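Local atomic coordinates of putative secreted lipase (Streptomyces sp. W007, PDB entry 5H6B), a protein that probably hydrolyses triacylglycerols to fatty acids as a secreted, thermostable lipase of the alpha/beta-hydrolase superfamily. Residues Arg15-Tyr20 against Val48-Leu53; Phe90-Leu95 against Ala125-Ala130. One frame throughout, in Å; residues are numbered along the deposited sequence.

Contact 1 of 2, residues Arg15-Tyr20 against Val48-Leu53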
loop_
_atom_site.group_PDB
_atom_site.type_symbol
_atom_site.label_atom_id
_atom_site.label_comp_id
_atom_site.label_asym_id
_atom_site.label_seq_id
_atom_site.Cartn_x
_atom_site.Cartn_y
_atom_site.Cartn_z
ATOM N N ARG A 15 -6.738 20.264 1.848
ATOM C CA ARG A 15 -5.587 19.373 2.048
ATOM C C ARG A 15 -5.397 19.081 3.531
ATOM O O ARG A 15 -5.723 19.915 4.376
ATOM C CB ARG A 15 -4.319 19.996 1.487
ATOM C CG ARG A 15 -3.979 21.353 2.081
ATOM C CD ARG A 15 -2.652 21.855 1.554
ATOM N NE ARG A 15 -2.717 22.177 0.131
ATOM C CZ ARG A 15 -1.667 22.533 -0.609
ATOM N NH1 ARG A 15 -0.449 22.603 -0.069
ATOM N NH2 ARG A 15 -1.826 22.821 -1.900
ATOM N N GLY A 16 -4.873 17.897 3.836
ATOM C CA GLY A 16 -4.689 17.479 5.223
ATOM C C GLY A 16 -4.335 16.015 5.362
ATOM O O GLY A 16 -4.370 15.261 4.382
ATOM N N TRP A 17 -3.976 15.623 6.584
ATOM C CA TRP A 17 -3.667 14.237 6.897
ATOM C C TRP A 17 -4.505 13.821 8.107
ATOM O O TRP A 17 -4.284 14.296 9.212
ATOM C CB TRP A 17 -2.149 14.055 7.121
ATOM C CG TRP A 17 -1.710 12.634 7.443
ATOM C CD1 TRP A 17 -2.435 11.482 7.281
ATOM C CD2 TRP A 17 -0.445 12.234 7.974
ATOM N NE1 TRP A 17 -1.703 10.400 7.690
ATOM C CE2 TRP A 17 -0.474 10.830 8.114
ATOM C CE3 TRP A 17 0.717 12.928 8.347
ATOM C CZ2 TRP A 17 0.613 10.101 8.612
ATOM C CZ3 TRP A 17 1.807 12.197 8.842
ATOM C CH2 TRP A 17 1.740 10.797 8.963
ATOM N N ASN A 18 -5.469 12.928 7.873
ATOM C CA ASN A 18 -6.460 12.545 8.863
ATOM C C ASN A 18 -7.275 13.722 9.425
ATOM O O ASN A 18 -7.770 13.673 10.554
ATOM C CB ASN A 18 -5.811 11.695 9.969
ATOM C CG ASN A 18 -5.354 10.353 9.457
ATOM O OD1 ASN A 18 -5.833 9.876 8.427
ATOM N ND2 ASN A 18 -4.445 9.729 10.172
ATOM N N ASP A 19 -7.449 14.742 8.592
ATOM C CA ASP A 19 -8.339 15.847 8.873
ATOM C C ASP A 19 -9.665 15.505 8.178
ATOM O O ASP A 19 -9.801 15.663 6.958
ATOM C CB ASP A 19 -7.730 17.151 8.350
ATOM C CG ASP A 19 -8.645 18.359 8.531
ATOM O OD1 ASP A 19 -9.853 18.198 8.844
ATOM O OD2 ASP A 19 -8.142 19.484 8.335
ATOM N N TYR A 20 -10.639 15.057 8.971
ATOM C CA TYR A 20 -11.974 14.687 8.469
ATOM C C TYR A 20 -12.904 15.850 8.076
ATOM O O TYR A 20 -14.023 15.607 7.652
ATOM C CB TYR A 20 -12.662 13.736 9.461
ATOM C CG TYR A 20 -11.979 12.381 9.472
ATOM C CD1 TYR A 20 -10.866 12.128 10.296
ATOM C CD2 TYR A 20 -12.414 11.362 8.619
ATOM C CE1 TYR A 20 -10.232 10.891 10.283
ATOM C CE2 TYR A 20 -11.785 10.122 8.595
ATOM C CZ TYR A 20 -10.700 9.888 9.424
ATOM O OH TYR A 20 -10.092 8.659 9.376
ATOM N N VAL A 48 6.969 10.583 5.513
ATOM C CA VAL A 48 7.415 11.306 4.324
ATOM C C VAL A 48 6.272 11.451 3.322
ATOM O O VAL A 48 5.949 12.566 2.928
ATOM C CB VAL A 48 8.672 10.667 3.687
ATOM C CG1 VAL A 48 9.058 11.389 2.399
ATOM C CG2 VAL A 48 9.837 10.699 4.677
ATOM N N LEU A 49 5.648 10.343 2.934
ATOM C CA LEU A 49 4.637 10.379 1.861
ATOM C C LEU A 49 3.392 11.195 2.150
ATOM O O LEU A 49 2.900 11.871 1.243
ATOM C CB LEU A 49 4.204 8.977 1.423
ATOM C CG LEU A 49 3.115 8.904 0.333
ATOM C CD1 LEU A 49 3.566 9.608 -0.946
ATOM C CD2 LEU A 49 2.709 7.459 0.036
ATOM N N ALA A 50 2.851 11.119 3.365
ATOM C CA ALA A 50 1.620 11.870 3.669
ATOM C C ALA A 50 1.800 13.382 3.533
ATOM O O ALA A 50 1.039 14.001 2.793
ATOM C CB ALA A 50 1.013 11.496 5.017
ATOM N N PRO A 51 2.823 13.974 4.191
ATOM C CA PRO A 51 3.130 15.403 3.911
ATOM C C PRO A 51 3.454 15.717 2.447
ATOM O O PRO A 51 3.099 16.774 1.958
ATOM C CB PRO A 51 4.383 15.685 4.757
ATOM C CG PRO A 51 4.376 14.652 5.818
ATOM C CD PRO A 51 3.690 13.426 5.246
ATOM N N TYR A 52 4.144 14.807 1.771
ATOM C CA TYR A 52 4.479 14.972 0.358
ATOM C C TYR A 52 3.221 15.105 -0.504
ATOM O O TYR A 52 3.181 15.920 -1.420
ATOM C CB TYR A 52 5.318 13.777 -0.072
ATOM C CG TYR A 52 5.825 13.743 -1.486
ATOM C CD1 TYR A 52 5.005 13.289 -2.532
ATOM C CD2 TYR A 52 7.153 14.091 -1.781
ATOM C CE1 TYR A 52 5.478 13.221 -3.829
ATOM C CE2 TYR A 52 7.635 14.018 -3.079
ATOM C CZ TYR A 52 6.793 13.579 -4.097
ATOM O OH TYR A 52 7.254 13.513 -5.377
ATOM N N LEU A 53 2.199 14.311 -0.200
ATOM C CA LEU A 53 0.923 14.408 -0.896
ATOM C C LEU A 53 0.096 15.599 -0.430
ATOM O O LEU A 53 -0.572 16.230 -1.244
ATOM C CB LEU A 53 0.115 13.122 -0.751
ATOM C CG LEU A 53 0.749 11.910 -1.432
ATOM C CD1 LEU A 53 -0.134 10.689 -1.213
ATOM C CD2 LEU A 53 0.981 12.162 -2.913
#
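Trp-17 lays one face of its indole on the methyl of Ala-50. This joins the outermost strand 16-17 of the parallel alpha/beta-hydrolase sheet to helix 49-54. CB of Ala-50 stands 3.3 Å above the ring plane, over the centre of the ring. It is 3.5 Å from the centroid of the six-membered ring and 16° off the ring normal, which makes a clear CH-pi contact. CG of Trp-17 is anti to its own backbone N (chi1 -179°), and this turn carries the indole away from the strand and over the methyl of Ala-50. Pro-51 adds a looser touch, its CD 4.2 Å from Trp-17 CZ3 at an oblique approach. No hydrogen bond crosses between the two segments. The ring nitrogen is held elsewhere: NE1 bonds to OG of Ser-62 on the neighbouring strand 59-63, so the indole is fixed at its nitrogen as well as on its face. Ile-43 and Trp-46 also touch the indole, and Leu-34 of strand 32-35 touches Ala-50. A leucine in place of Trp-17 would probably leave the Ala-50 methyl without its flat aromatic platform and Ser-62 without its indole partner. The methyl sits nearest the bond shared by the two rings, with Ala-50 CB 3.4 Å from Trp-17 CD2 and 3.5 Å from Trp-17 CE2.

Contact 2 of 2, residues Phe90-Leu95 against Ala125-Ala130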
loop_
_atom_site.group_PDB
_atom_site.type_symbol
_atom_site.label_atom_id
_atom_site.label_comp_id
_atom_site.label_asym_id
_atom_site.label_seq_id
_atom_site.Cartn_x
_atom_site.Cartn_y
_atom_site.Cartn_z
ATOM N N PHE A 90 -13.138 1.676 6.955
ATOM C CA PHE A 90 -12.359 2.922 6.899
ATOM C C PHE A 90 -12.611 3.729 5.613
ATOM O O PHE A 90 -12.765 4.953 5.677
ATOM C CB PHE A 90 -10.867 2.633 7.092
ATOM C CG PHE A 90 -10.024 3.867 7.259
ATOM C CD1 PHE A 90 -9.854 4.441 8.503
ATOM C CD2 PHE A 90 -9.396 4.458 6.160
ATOM C CE1 PHE A 90 -9.073 5.573 8.663
ATOM C CE2 PHE A 90 -8.608 5.582 6.313
ATOM C CZ PHE A 90 -8.447 6.144 7.571
ATOM N N VAL A 91 -12.654 3.062 4.459
ATOM C CA VAL A 91 -12.943 3.759 3.195
ATOM C C VAL A 91 -14.361 4.363 3.210
ATOM O O VAL A 91 -14.540 5.505 2.796
ATOM C CB VAL A 91 -12.748 2.860 1.943
ATOM C CG1 VAL A 91 -13.228 3.571 0.676
ATOM C CG2 VAL A 91 -11.286 2.469 1.775
ATOM N N ASP A 92 -15.347 3.600 3.687
ATOM C CA ASP A 92 -16.731 4.100 3.826
ATOM C C ASP A 92 -16.762 5.369 4.681
ATOM O O ASP A 92 -17.367 6.365 4.296
ATOM C CB ASP A 92 -17.665 3.023 4.414
ATOM C CG ASP A 92 -17.930 1.856 3.442
ATOM O OD1 ASP A 92 -17.867 2.049 2.211
ATOM O OD2 ASP A 92 -18.217 0.728 3.909
ATOM N N LYS A 93 -16.059 5.334 5.806
ATOM C CA LYS A 93 -15.949 6.477 6.730
ATOM C C LYS A 93 -15.287 7.713 6.114
ATOM O O LYS A 93 -15.691 8.853 6.392
ATOM C CB LYS A 93 -15.182 6.018 7.973
ATOM C CG LYS A 93 -14.962 7.040 9.080
ATOM C CD LYS A 93 -14.162 6.435 10.232
ATOM C CE LYS A 93 -14.801 5.149 10.753
ATOM N NZ LYS A 93 -14.412 4.830 12.150
ATOM N N VAL A 94 -14.273 7.494 5.281
ATOM C CA VAL A 94 -13.601 8.596 4.566
ATOM C C VAL A 94 -14.516 9.181 3.463
ATOM O O VAL A 94 -14.551 10.406 3.247
ATOM C CB VAL A 94 -12.225 8.140 3.983
ATOM C CG1 VAL A 94 -11.604 9.203 3.090
ATOM C CG2 VAL A 94 -11.246 7.788 5.097
ATOM N N LEU A 95 -15.232 8.307 2.760
ATOM C CA LEU A 95 -16.182 8.749 1.728
ATOM C C LEU A 95 -17.415 9.442 2.335
ATOM O O LEU A 95 -17.785 10.529 1.882
ATOM C CB LEU A 95 -16.575 7.583 0.809
ATOM C CG LEU A 95 -15.409 6.998 -0.011
ATOM C CD1 LEU A 95 -15.883 5.879 -0.936
ATOM C CD2 LEU A 95 -14.685 8.072 -0.809
ATOM N N ALA A 125 -14.461 -2.486 -5.410
ATOM C CA ALA A 125 -14.511 -2.005 -6.812
ATOM C C ALA A 125 -15.359 -0.726 -6.975
ATOM O O ALA A 125 -14.943 0.238 -7.621
ATOM C CB ALA A 125 -15.047 -3.098 -7.724
ATOM N N ASP A 126 -16.530 -0.726 -6.353
ATOM C CA ASP A 126 -17.432 0.422 -6.404
ATOM C C ASP A 126 -16.789 1.691 -5.882
ATOM O O ASP A 126 -16.918 2.738 -6.496
ATOM C CB ASP A 126 -18.720 0.137 -5.608
ATOM C CG ASP A 126 -19.563 -0.949 -6.238
ATOM O OD1 ASP A 126 -19.575 -1.046 -7.485
ATOM O OD2 ASP A 126 -20.208 -1.714 -5.489
ATOM N N LYS A 127 -16.070 1.574 -4.769
ATOM C CA LYS A 127 -15.575 2.724 -4.018
ATOM C C LYS A 127 -14.127 3.143 -4.331
ATOM O O LYS A 127 -13.646 4.110 -3.750
ATOM C CB LYS A 127 -15.745 2.430 -2.524
ATOM C CG LYS A 127 -17.199 2.227 -2.109
ATOM C CD LYS A 127 -17.365 0.976 -1.255
ATOM C CE LYS A 127 -18.822 0.691 -0.903
ATOM N NZ LYS A 127 -18.932 -0.387 0.125
ATOM N N VAL A 128 -13.442 2.453 -5.252
ATOM C CA VAL A 128 -12.007 2.709 -5.515
ATOM C C VAL A 128 -11.678 2.892 -7.002
ATOM O O VAL A 128 -11.965 2.031 -7.835
ATOM C CB VAL A 128 -11.113 1.581 -4.937
ATOM C CG1 VAL A 128 -9.653 1.763 -5.325
ATOM C CG2 VAL A 128 -11.244 1.526 -3.424
ATOM N N ASN A 129 -10.999 3.994 -7.291
ATOM C CA ASN A 129 -10.558 4.350 -8.636
ATOM C C ASN A 129 -9.170 3.751 -8.955
ATOM O O ASN A 129 -8.970 3.170 -10.023
ATOM C CB ASN A 129 -10.545 5.881 -8.764
ATOM C CG ASN A 129 -9.800 6.371 -9.990
ATOM O OD1 ASN A 129 -10.271 6.223 -11.107
ATOM N ND2 ASN A 129 -8.648 6.972 -9.786
ATOM N N ALA A 130 -8.223 3.908 -8.026
ATOM C CA ALA A 130 -6.846 3.475 -8.231
ATOM C C ALA A 130 -6.244 2.820 -6.986
ATOM O O ALA A 130 -6.507 3.232 -5.847
ATOM C CB ALA A 130 -5.975 4.636 -8.700
#
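Lys-127 reaches across the side of helix 80-98, its aliphatic part near Leu-95 and Val-91 and its amine near Asp-92. The contact joins this helix of the alpha/beta-hydrolase fold to the chain entering strand 128-134. The side chains of Leu-95 and Lys-127 cross at a slant. Leu-95 presents one branch, with CD1 3.8 Å from Lys-127 CB. CG1 of Val-91 lies 4.2 Å from the same Lys-127 CB, so the root of the lysine meets two apolar side chains. The lysine chain bends at chi2 (132°), and beyond the bend it runs extended to the acid. Asp-92 sets its CG beside the backbone N (chi1 -70°), which brings the carboxylate nearer to the lysine. Its OD1 meets Lys-127 NZ at 3.4 Å, a salt bridge whose hydrogen bond is weak. The methylene carbon Lys-127 CE is almost as close to OD1, at 3.5 Å. Tyr-118 of helix 115-121 touches both Val-91 and Lys-127. Asp-92 also binds a zinc ion together with Asp-88, and the two carboxylates lie close. The lysine and the zinc therefore both bring positive charge to Asp-92, which would be expected to ease the repulsion between the two acids.

Overall arrangement
Contact 1 closes before contact 2 opens along the chain, so the two come in series. Their centres lie about 17 Å apart. Both reach the same parallel sheet: contact 1 at its outermost strand 16-17, contact 2 at strand 128-134, with strands 59-63, 32-35 and 103-108 between them in the sheet order. Helix 49-54 belongs to contact 1 and helix 80-98 to contact 2. The contacts also touch directly. OH of Tyr-20 in segment 15-20 packs 3.3 Å from CE1 of Phe-90 in segment 90-95, and Tyr-20 also packs on Val-94. Segment 15-20 thus touches both helices, one through Trp-17 and the other through Tyr-20, at the edge of the sheet where strand 16-17 lies.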